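Local coordinates for protein ENT (Trypanosoma brucei brucei, PDB 5ZX1) that is of unknown detailed function but carries an ENT domain, a small helical module, and is probably involved in transcription or chromatin regulation, at residues Lys59-Lys62 with Gln63-Arg66; Glu91-Leu94 with Val95-Ala99. All blocks are in the same frame, centred on the assembly; numbering follows the deposited sequence.

Contact 1 of 2, residues Lys59-Lys62 with Gln63-Arg66; sequences KLTK and QQRR
Thr61 and Gln64 bind each other reciprocally at the start of helix 62-74, forming a capping box. The hydroxyl OG1 of Thr61, set between its own backbone N and carbonyl carbon (chi1 69°), faces the first turn and accepts from Gln64 N at 3.1 Å. In return the Gln64 side chain, its CG beside the backbone N and the rest extended, runs back to the cap, where its OE1 accepts a hydrogen bond from Thr61 N at 3.0 Å. That bond is straight at hydrogen, 164°, but its donor stands above the carbonyl plane. The same OE1 packs against Thr61 CG2 and Leu60 CD2.

Arg65, one residue on, reaches back over the loop. Its side chain and that of Lys62 cross at about a right angle; a bend at chi3 (-57°) brings the guanidinium over Lys62 CA, which lies toward the rim of one face, while NH1 makes a weak bond with Leu60 O, which lies at the edge of the group, 2.7 Å away. Lys62 and Arg66 run side by side in the same direction. Lys62 CD lies over one face of the Arg66 guanidinium, toward its rim, a contact of aliphatic chain against plane; the like-charged Lys62 NZ and Arg66 NH1 are 4.3 Å apart. On the inner side Leu60 and Gln64 both touch Leu52, and Gln64 also meets Ser56, seating the N-terminal turn of helix 62-74 against the end of helix 30-56.

Contact 2 of 2, residues Glu91-Leu94 with Val95-Ala99; sequences EDVL and VTSVA
Asp92 packs its CB on Val95 CG2 at 3.7 Å, the two side chains crossing at about a right angle. Because CG of Asp92 stands opposite its own backbone N (chi1 172°), OD1 swings in front of the first turn and accepts from Val95 N at 2.8 Å. The bond is nearly straight, 169°, and uses the anti lone pair, turned away from OD2. Asp92 is thus the N-cap of helix 93-101, and its carboxylate probably interacts favourably with the positive end of the helix dipole.

Backbone amides close the first turn, with a threonine hydroxyl close by. Thr96 N bonds to Asp92 O at 3.0 Å, and Thr96 OG1 lies between two carbonyl oxygens, 3.1 Å from Asp92 O and 3.2 Å from Val93 O, either of which could be the acceptor. Ser97 N donates to Val93 O, and the methyl CG2 of Thr96 rests beside Asp92 O. On another flank Leu94 and Val98 point the same way, Leu94 CD1 and Val98 CG2 4.0 Å apart, alongside the backbone bond from Val98 N to Leu94 O. Val95 is buried against Arg50, Cys53 and Met54, and Val98 also touches Met54. With a weak, long ion pair from Asp92 OD2 to Arg50, these contacts set the start of helix 93-101, just after helix 79-91, on helix 30-56.

From the N terminus, the chain runs along the long helix 30-56 and turns through a short loop, where contact 1 closes the entry into helix 62-74. It then passes through helix 79-91 before contact 2 starts helix 93-101. The two contacts are in series, neither nested nor crossed, and each is a local helix start. Their centres lie 18 Å apart and their nearest atoms about 8 Å, so they do not touch. What they share is helix 30-56: both pack on its C-terminal part, on neighbouring turns of it, so that two later helix starts are placed against the same end of the long helix.

Contact 1 of 2, residues Lys59-Lys62 with Gln63-Arg66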
# COMPACT_ATOMS: atom_id res chain seq x y z
N LYS A 59 -6.43 -3.66 10.00
CA LYS A 59 -7.44 -2.78 10.58
C LYS A 59 -6.87 -1.36 10.77
O LYS A 59 -6.15 -1.09 11.73
CB LYS A 59 -7.96 -3.37 11.90
CG LYS A 59 -8.60 -2.37 12.85
CD LYS A 59 -10.01 -2.00 12.40
CE LYS A 59 -10.39 -0.59 12.89
NZ LYS A 59 -11.12 0.19 11.85
N LEU A 60 -7.20 -0.47 9.83
CA LEU A 60 -6.42 0.75 9.59
C LEU A 60 -6.76 1.94 10.50
O LEU A 60 -7.93 2.24 10.71
CB LEU A 60 -6.60 1.19 8.14
CG LEU A 60 -6.14 0.28 7.00
CD1 LEU A 60 -6.50 0.94 5.69
CD2 LEU A 60 -4.64 0.05 7.05
N THR A 61 -5.74 2.62 11.02
CA THR A 61 -5.97 3.82 11.82
C THR A 61 -6.54 4.94 10.96
O THR A 61 -6.47 4.88 9.73
CB THR A 61 -4.68 4.33 12.51
OG1 THR A 61 -3.79 4.84 11.52
CG2 THR A 61 -3.97 3.22 13.28
N LYS A 62 -7.10 5.96 11.59
CA LYS A 62 -7.60 7.14 10.89
C LYS A 62 -6.49 7.79 10.03
O LYS A 62 -6.73 8.21 8.90
CB LYS A 62 -8.17 8.16 11.89
CG LYS A 62 -8.72 9.45 11.27
CD LYS A 62 -9.00 10.49 12.34
CE LYS A 62 -7.70 11.05 12.91
NZ LYS A 62 -7.95 12.01 14.04
N GLN A 63 -5.28 7.85 10.55
CA GLN A 63 -4.17 8.43 9.80
C GLN A 63 -3.91 7.56 8.58
O GLN A 63 -3.81 8.06 7.46
CB GLN A 63 -2.91 8.54 10.66
CG GLN A 63 -1.68 8.97 9.89
CD GLN A 63 -0.54 9.44 10.78
OE1 GLN A 63 -0.59 10.52 11.38
NE2 GLN A 63 0.50 8.64 10.86
N GLN A 64 -3.84 6.25 8.78
CA GLN A 64 -3.53 5.35 7.68
C GLN A 64 -4.63 5.42 6.62
O GLN A 64 -4.34 5.42 5.42
CB GLN A 64 -3.34 3.92 8.18
CG GLN A 64 -2.05 3.77 8.96
CD GLN A 64 -2.01 2.51 9.82
OE1 GLN A 64 -3.04 1.84 10.01
NE2 GLN A 64 -0.84 2.19 10.34
N ARG A 65 -5.88 5.53 7.05
CA ARG A 65 -6.98 5.67 6.09
C ARG A 65 -6.82 6.96 5.31
O ARG A 65 -7.01 7.00 4.08
CB ARG A 65 -8.34 5.65 6.80
CG ARG A 65 -8.71 4.30 7.40
CD ARG A 65 -10.20 4.20 7.74
NE ARG A 65 -10.65 5.27 8.65
CZ ARG A 65 -10.36 5.33 9.95
NH1 ARG A 65 -9.61 4.39 10.53
NH2 ARG A 65 -10.80 6.35 10.68
N ARG A 66 -6.45 8.02 6.01
CA ARG A 66 -6.28 9.32 5.36
C ARG A 66 -5.11 9.33 4.39
O ARG A 66 -5.11 10.09 3.43
CB ARG A 66 -6.09 10.42 6.41
CG ARG A 66 -7.31 10.63 7.26
CD ARG A 66 -7.22 11.91 8.06
NE ARG A 66 -8.50 12.22 8.69
CZ ARG A 66 -8.66 13.11 9.66
NH1 ARG A 66 -7.60 13.80 10.10
NH2 ARG A 66 -9.87 13.32 10.18

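Contact 2 of 2, residues Glu91-Leu94 with Val95-Ala99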
# COMPACT_ATOMS: atom_id res chain seq x y z
N GLU A 91 -4.69 -9.88 2.22
CA GLU A 91 -4.66 -11.33 2.16
C GLU A 91 -3.31 -11.87 1.67
O GLU A 91 -3.10 -13.08 1.63
CB GLU A 91 -5.79 -11.82 1.27
CG GLU A 91 -5.43 -11.76 -0.20
CD GLU A 91 -6.53 -12.34 -1.07
OE1 GLU A 91 -6.26 -12.63 -2.27
OE2 GLU A 91 -7.66 -12.49 -0.55
N ASP A 92 -2.41 -10.99 1.27
CA ASP A 92 -1.07 -11.42 0.89
C ASP A 92 -0.42 -12.12 2.08
O ASP A 92 -0.61 -11.71 3.24
CB ASP A 92 -0.24 -10.23 0.43
CG ASP A 92 1.21 -10.59 0.21
OD1 ASP A 92 1.94 -10.71 1.21
OD2 ASP A 92 1.61 -10.74 -0.97
N VAL A 93 0.35 -13.18 1.80
CA VAL A 93 0.95 -14.04 2.84
C VAL A 93 2.11 -13.38 3.60
O VAL A 93 2.22 -13.51 4.82
CB VAL A 93 1.42 -15.38 2.25
CG1 VAL A 93 1.91 -16.29 3.36
CG2 VAL A 93 0.30 -16.04 1.46
N LEU A 94 3.00 -12.72 2.87
CA LEU A 94 4.07 -11.98 3.54
C LEU A 94 3.43 -10.93 4.47
O LEU A 94 3.77 -10.87 5.65
CB LEU A 94 5.00 -11.34 2.51
CG LEU A 94 6.20 -10.55 3.04
CD1 LEU A 94 7.03 -11.39 3.99
CD2 LEU A 94 7.06 -10.06 1.89
N VAL A 95 2.47 -10.17 3.95
CA VAL A 95 1.84 -9.09 4.73
C VAL A 95 1.26 -9.64 6.03
O VAL A 95 1.59 -9.17 7.12
CB VAL A 95 0.74 -8.33 3.92
CG1 VAL A 95 0.07 -7.29 4.79
CG2 VAL A 95 1.32 -7.67 2.67
N THR A 96 0.39 -10.64 5.91
CA THR A 96 -0.23 -11.21 7.10
C THR A 96 0.81 -11.86 8.05
O THR A 96 0.67 -11.75 9.27
CB THR A 96 -1.32 -12.25 6.73
OG1 THR A 96 -0.75 -13.29 5.94
CG2 THR A 96 -2.42 -11.60 5.92
N SER A 97 1.84 -12.51 7.52
CA SER A 97 2.88 -13.09 8.40
C SER A 97 3.62 -12.02 9.20
O SER A 97 3.94 -12.22 10.38
CB SER A 97 3.89 -13.89 7.59
OG SER A 97 3.22 -14.68 6.64
N VAL A 98 3.91 -10.90 8.56
CA VAL A 98 4.58 -9.79 9.24
C VAL A 98 3.68 -9.19 10.32
O VAL A 98 4.14 -8.82 11.40
CB VAL A 98 5.02 -8.72 8.25
CG1 VAL A 98 5.68 -7.54 8.98
CG2 VAL A 98 5.96 -9.32 7.22
N ALA A 99 2.39 -9.08 10.03
CA ALA A 99 1.48 -8.57 11.05
C ALA A 99 1.36 -9.59 12.18
O ALA A 99 1.30 -9.24 13.36
CB ALA A 99 0.12 -8.26 10.44